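Local atomic coordinates of YlmD (PDB entry 6T1B), a protein that catalyses the phosphorolysis of adenosine, inosine and S-methyl-5'-thioadenosine with the help of zinc, and also deaminates adenosine. Residues 35-40 and 53-58; 174-179 and 237-242. All coordinates share one frame; numbering follows the deposited sequence.

Interaction 1: 35-40 and 53-58; sequences ESKGPF and RTDVVN
D55, on the first turn of helix 53-67, meets three consecutive residues of the loop 35-40, and the contact changes character from one to the next. The close-packed side lies around S36, a buried residue whose OG sits 3.7 Å from D55 CB. That hydroxyl reaches beyond the two segments, hydrogen-bonding to D51 and N59, which ties the loop both to the approach to the helix and to its second turn. Next to it E35 lays CB against the D55 carboxylate and CG 4.0 Å from N58 CB, before its chain bends at chi2 (-60°) and its acid end leads away from 53-58, toward a long, weak ion pair with R62 further along the helix. The solvent side belongs to K37. Its exposed chain, bent at chi2 and again at chi4, crosses D55 at about a right angle and sets NZ 2.8 Å from D55 OD1 in a salt bridge, NZ coming from above the carboxylate plane, 35° out of it. The same NZ donates to E35 O at 3.0 Å, nearly in line with that carbonyl. A water also bridges K37 N and D55 OD1, so OD1 receives both the ammonium and the water. An alanine in place of D55 would probably leave the K37 ammonium without its counter-charge and the bridging water without its acceptor, making the lysine end freer to move. Shared by a carboxylate and a carbonyl, the ammonium probably also eases the repulsion between E35 and D55: a water-supported charge pair joins loop to helix, whose V56 packs on the inosine-binding L47.

Interaction 2: 174-179 and 237-242; sequences VAIGPA and IYVSER
I176 CD1 lies 4.1 Å from both I237 CG2 and V239 CG2, bringing together the apolar side chains on one face of two parallel strands, 174-176 and 237-239. I176 and V239 run side by side, whereas I176 crosses I237 at a slant; V174 CB adds a looser contact with I237. Helix 219-229, which lies in the long connection between the two strands, packs on this face, with L227 against V174 and L228 against I237. On the face that carries A175 and Y238, the tyrosine presents its ring edge to V174 O, with CD1 3.5 Å away. Between the faces runs the parallel ladder: Y238 N to V174 O, I176 N to Y238 O and S240 N to I176 O, each 2.8 Å, the last almost straight at 175°. Past the strands, P178 packs its ring on S240 and on the R242 side chain. S240 OG, anti to the backbone N (chi1 180°), accepts from R242 N in an ST turn, and it also bonds to D4. The R242 guanidinium leads away from 174-179 to a hydrogen bond with F6 O and a salt bridge with E247. Beyond the strands the backbone pairing thus weakens to one long bond, A179 N to R242 O at 3.3 Å, and K220 donates to that same carbonyl; these polar bonds are consistent with a fixed chain path just before C243, a ligand of the second zinc.

Both contacts belong to the same YfiH/LACC1-type fold, yet they hold different elements, with about 17 Å between their nearest atoms. Interaction 1 is peripheral, its centre about 21 Å from the centre of the chain, and joins a loop to the start of a helix only a short way along the sequence. Interaction 2 is largely buried, its centre about 10 Å from the centre of the chain, and pairs an edge strand of a mixed sheet with its neighbour across a much longer separation. Their chemistry follows: charge and water outside, backbone ladder and apolar packing within. Each flanks a functional site, the former near the inosine pocket, the latter leading toward the zinc-binding cysteines.

Interaction 1: 35-40 and 53-58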
loop_
_atom_site.group_PDB
_atom_site.type_symbol
_atom_site.label_atom_id
_atom_site.label_comp_id
_atom_site.label_asym_id
_atom_site.label_seq_id
_atom_site.Cartn_x
_atom_site.Cartn_y
_atom_site.Cartn_z
ATOM N N GLU A 35 18.560 -1.795 -10.634
ATOM C CA GLU A 35 19.979 -2.004 -10.483
ATOM C C GLU A 35 20.320 -3.128 -9.512
ATOM O O GLU A 35 21.489 -3.502 -9.407
ATOM C CB GLU A 35 20.652 -0.713 -9.952
ATOM C CG GLU A 35 20.456 0.534 -10.795
ATOM C CD GLU A 35 20.989 0.389 -12.198
ATOM O OE1 GLU A 35 20.295 0.806 -13.138
ATOM O OE2 GLU A 35 22.096 -0.124 -12.353
ATOM N N SER A 36 19.364 -3.625 -8.751
ATOM C CA SER A 36 19.669 -4.550 -7.677
ATOM C C SER A 36 19.853 -5.958 -8.212
ATOM O O SER A 36 19.400 -6.305 -9.310
ATOM C CB SER A 36 18.579 -4.563 -6.608
ATOM O OG SER A 36 18.419 -3.260 -6.062
ATOM N N LYS A 37 20.531 -6.780 -7.407
ATOM C CA LYS A 37 21.006 -8.085 -7.826
ATOM C C LYS A 37 20.510 -9.192 -6.900
ATOM O O LYS A 37 20.024 -8.968 -5.795
ATOM C CB LYS A 37 22.552 -8.048 -7.898
ATOM C CG LYS A 37 23.062 -6.950 -8.847
ATOM C CD LYS A 37 24.345 -6.342 -8.347
ATOM C CE LYS A 37 24.766 -5.139 -9.182
ATOM N NZ LYS A 37 24.349 -3.866 -8.542
ATOM N N GLY A 38 20.632 -10.414 -7.389
ATOM C CA GLY A 38 20.356 -11.568 -6.556
ATOM C C GLY A 38 18.893 -11.628 -6.164
ATOM O O GLY A 38 17.982 -11.462 -6.988
ATOM N N PRO A 39 18.610 -11.848 -4.886
ATOM C CA PRO A 39 17.206 -11.962 -4.482
ATOM C C PRO A 39 16.435 -10.660 -4.663
ATOM O O PRO A 39 15.200 -10.654 -4.547
ATOM C CB PRO A 39 17.277 -12.359 -2.998
ATOM C CG PRO A 39 18.606 -11.831 -2.551
ATOM C CD PRO A 39 19.536 -11.898 -3.727
ATOM N N PHE A 40 17.137 -9.544 -4.848
ATOM C CA PHE A 40 16.522 -8.242 -4.970
ATOM C C PHE A 40 16.326 -7.834 -6.415
ATOM O O PHE A 40 15.918 -6.698 -6.666
ATOM C CB PHE A 40 17.388 -7.205 -4.254
ATOM C CG PHE A 40 17.699 -7.577 -2.821
ATOM C CD1 PHE A 40 19.003 -7.834 -2.433
ATOM C CD2 PHE A 40 16.697 -7.677 -1.880
ATOM C CE1 PHE A 40 19.277 -8.193 -1.121
ATOM C CE2 PHE A 40 16.972 -8.049 -0.572
ATOM C CZ PHE A 40 18.274 -8.290 -0.197
ATOM N N ARG A 53 22.547 -0.120 -0.606
ATOM C CA ARG A 53 21.841 1.148 -0.542
ATOM C C ARG A 53 22.001 1.956 -1.822
ATOM O O ARG A 53 21.060 2.629 -2.256
ATOM C CB ARG A 53 22.327 1.953 0.667
ATOM C CG ARG A 53 21.698 3.301 0.788
ATOM C CD ARG A 53 22.264 4.077 1.978
ATOM N NE ARG A 53 21.685 5.414 2.035
ATOM C CZ ARG A 53 22.105 6.443 1.304
ATOM N NH1 ARG A 53 21.504 7.617 1.419
ATOM N NH2 ARG A 53 23.121 6.302 0.461
ATOM N N THR A 54 23.192 1.954 -2.410
ATOM C CA THR A 54 23.376 2.692 -3.655
ATOM C C THR A 54 22.432 2.178 -4.733
ATOM O O THR A 54 21.795 2.964 -5.447
ATOM C CB THR A 54 24.832 2.615 -4.093
ATOM O OG1 THR A 54 25.635 3.285 -3.107
ATOM C CG2 THR A 54 25.019 3.286 -5.447
ATOM N N ASP A 55 22.311 0.861 -4.863
ATOM C CA ASP A 55 21.391 0.313 -5.859
ATOM C C ASP A 55 19.964 0.760 -5.565
ATOM O O ASP A 55 19.229 1.167 -6.471
ATOM C CB ASP A 55 21.482 -1.210 -5.929
ATOM C CG ASP A 55 22.814 -1.718 -6.498
ATOM O OD1 ASP A 55 23.113 -2.907 -6.231
ATOM O OD2 ASP A 55 23.540 -0.973 -7.195
ATOM N N VAL A 56 19.536 0.643 -4.299
ATOM C CA VAL A 56 18.159 0.998 -3.944
ATOM C C VAL A 56 17.882 2.476 -4.227
ATOM O O VAL A 56 16.841 2.832 -4.802
ATOM C CB VAL A 56 17.845 0.625 -2.483
ATOM C CG1 VAL A 56 16.444 1.074 -2.134
ATOM C CG2 VAL A 56 17.984 -0.855 -2.255
ATOM N N VAL A 57 18.793 3.363 -3.826
ATOM C CA VAL A 57 18.586 4.784 -4.107
ATOM C C VAL A 57 18.511 5.023 -5.610
ATOM O O VAL A 57 17.681 5.808 -6.086
ATOM C CB VAL A 57 19.625 5.663 -3.399
ATOM C CG1 VAL A 57 19.514 7.115 -3.846
ATOM C CG2 VAL A 57 19.416 5.557 -1.901
ATOM N N ASN A 58 19.352 4.336 -6.391
ATOM C CA ASN A 58 19.288 4.509 -7.844
ATOM C C ASN A 58 17.964 3.987 -8.406
ATOM O O ASN A 58 17.408 4.580 -9.346
ATOM C CB ASN A 58 20.490 3.853 -8.522
ATOM C CG ASN A 58 21.729 4.703 -8.402
ATOM O OD1 ASN A 58 21.645 5.931 -8.315
ATOM N ND2 ASN A 58 22.895 4.062 -8.426
HETATM O O HOH W 1 21.876 -5.261 -5.339
#

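Interaction 2: 174-179 and 237-242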
loop_
_atom_site.group_PDB
_atom_site.type_symbol
_atom_site.label_atom_id
_atom_site.label_comp_id
_atom_site.label_asym_id
_atom_site.label_seq_id
_atom_site.Cartn_x
_atom_site.Cartn_y
_atom_site.Cartn_z
ATOM N N VAL A 174 -11.326 4.538 -2.727
ATOM C CA VAL A 174 -10.239 3.667 -2.298
ATOM C C VAL A 174 -9.869 2.718 -3.423
ATOM O O VAL A 174 -10.752 2.184 -4.101
ATOM C CB VAL A 174 -10.627 2.853 -1.041
ATOM C CG1 VAL A 174 -9.566 1.815 -0.773
ATOM C CG2 VAL A 174 -10.848 3.788 0.153
ATOM N N ALA A 175 -8.575 2.485 -3.611
ATOM C CA ALA A 175 -8.114 1.386 -4.444
ATOM C C ALA A 175 -7.302 0.463 -3.549
ATOM O O ALA A 175 -6.409 0.917 -2.827
ATOM C CB ALA A 175 -7.265 1.872 -5.606
ATOM N N ILE A 176 -7.635 -0.824 -3.566
ATOM C CA ILE A 176 -6.876 -1.851 -2.860
ATOM C C ILE A 176 -6.009 -2.510 -3.916
ATOM O O ILE A 176 -6.536 -3.035 -4.909
ATOM C CB ILE A 176 -7.820 -2.834 -2.166
ATOM C CG1 ILE A 176 -8.516 -2.133 -1.000
ATOM C CG2 ILE A 176 -7.081 -4.070 -1.692
ATOM C CD1 ILE A 176 -9.690 -2.884 -0.453
ATOM N N GLY A 177 -4.700 -2.420 -3.756
ATOM C CA GLY A 177 -3.777 -2.812 -4.797
ATOM C C GLY A 177 -3.339 -4.257 -4.725
ATOM O O GLY A 177 -3.824 -5.036 -3.891
ATOM N N PRO A 178 -2.429 -4.634 -5.618
ATOM C CA PRO A 178 -1.899 -6.005 -5.645
ATOM C C PRO A 178 -1.320 -6.419 -4.301
ATOM O O PRO A 178 -0.589 -5.659 -3.663
ATOM C CB PRO A 178 -0.820 -5.935 -6.727
ATOM C CG PRO A 178 -1.286 -4.846 -7.641
ATOM C CD PRO A 178 -1.881 -3.813 -6.714
ATOM N N ALA A 179 -1.612 -7.653 -3.913
ATOM C CA ALA A 179 -1.248 -8.183 -2.607
ATOM C C ALA A 179 -1.384 -9.687 -2.682
ATOM O O ALA A 179 -1.850 -10.237 -3.680
ATOM C CB ALA A 179 -2.134 -7.596 -1.510
ATOM N N ILE A 237 -14.992 1.737 -3.863
ATOM C CA ILE A 237 -13.883 0.862 -3.482
ATOM C C ILE A 237 -13.564 -0.045 -4.660
ATOM O O ILE A 237 -14.409 -0.861 -5.073
ATOM C CB ILE A 237 -14.213 0.006 -2.252
ATOM C CG1 ILE A 237 -14.557 0.892 -1.058
ATOM C CG2 ILE A 237 -13.023 -0.901 -1.912
ATOM C CD1 ILE A 237 -15.215 0.123 0.088
ATOM N N TYR A 238 -12.347 0.092 -5.182
ATOM C CA TYR A 238 -11.864 -0.669 -6.322
ATOM C C TYR A 238 -10.813 -1.638 -5.818
ATOM O O TYR A 238 -9.946 -1.242 -5.040
ATOM C CB TYR A 238 -11.206 0.283 -7.319
ATOM C CG TYR A 238 -12.145 1.326 -7.900
ATOM C CD1 TYR A 238 -12.514 2.439 -7.163
ATOM C CD2 TYR A 238 -12.655 1.193 -9.186
ATOM C CE1 TYR A 238 -13.381 3.403 -7.688
ATOM C CE2 TYR A 238 -13.509 2.153 -9.722
ATOM C CZ TYR A 238 -13.861 3.250 -8.962
ATOM O OH TYR A 238 -14.711 4.203 -9.500
ATOM N N VAL A 239 -10.888 -2.895 -6.240
ATOM C CA VAL A 239 -9.997 -3.930 -5.707
ATOM C C VAL A 239 -9.257 -4.584 -6.866
ATOM O O VAL A 239 -9.879 -5.153 -7.768
ATOM C CB VAL A 239 -10.778 -4.985 -4.908
ATOM C CG1 VAL A 239 -9.849 -6.013 -4.313
ATOM C CG2 VAL A 239 -11.602 -4.331 -3.810
ATOM N N SER A 240 -7.929 -4.528 -6.837
ATOM C CA SER A 240 -7.127 -5.274 -7.797
ATOM C C SER A 240 -7.256 -6.773 -7.549
ATOM O O SER A 240 -7.247 -7.224 -6.400
ATOM C CB SER A 240 -5.654 -4.891 -7.638
ATOM O OG SER A 240 -4.824 -5.594 -8.545
ATOM N N GLU A 241 -7.319 -7.548 -8.628
ATOM C CA GLU A 241 -7.320 -9.001 -8.531
ATOM C C GLU A 241 -5.907 -9.590 -8.578
ATOM O O GLU A 241 -5.757 -10.817 -8.502
ATOM C CB GLU A 241 -8.148 -9.629 -9.659
ATOM C CG GLU A 241 -9.512 -9.002 -9.917
ATOM C CD GLU A 241 -10.592 -9.509 -8.993
ATOM O OE1 GLU A 241 -11.784 -9.332 -9.324
ATOM O OE2 GLU A 241 -10.251 -10.081 -7.936
ATOM N N ARG A 242 -4.880 -8.761 -8.723
ATOM C CA ARG A 242 -3.530 -9.277 -8.890
ATOM C C ARG A 242 -2.998 -9.805 -7.566
ATOM O O ARG A 242 -3.066 -9.122 -6.531
ATOM C CB ARG A 242 -2.613 -8.172 -9.403
ATOM C CG ARG A 242 -2.968 -7.651 -10.769
ATOM C CD ARG A 242 -2.044 -6.511 -11.114
ATOM N NE ARG A 242 -2.303 -5.921 -12.421
ATOM C CZ ARG A 242 -1.763 -6.338 -13.561
ATOM N NH1 ARG A 242 -0.949 -7.378 -13.577
ATOM N NH2 ARG A 242 -2.062 -5.712 -14.691
#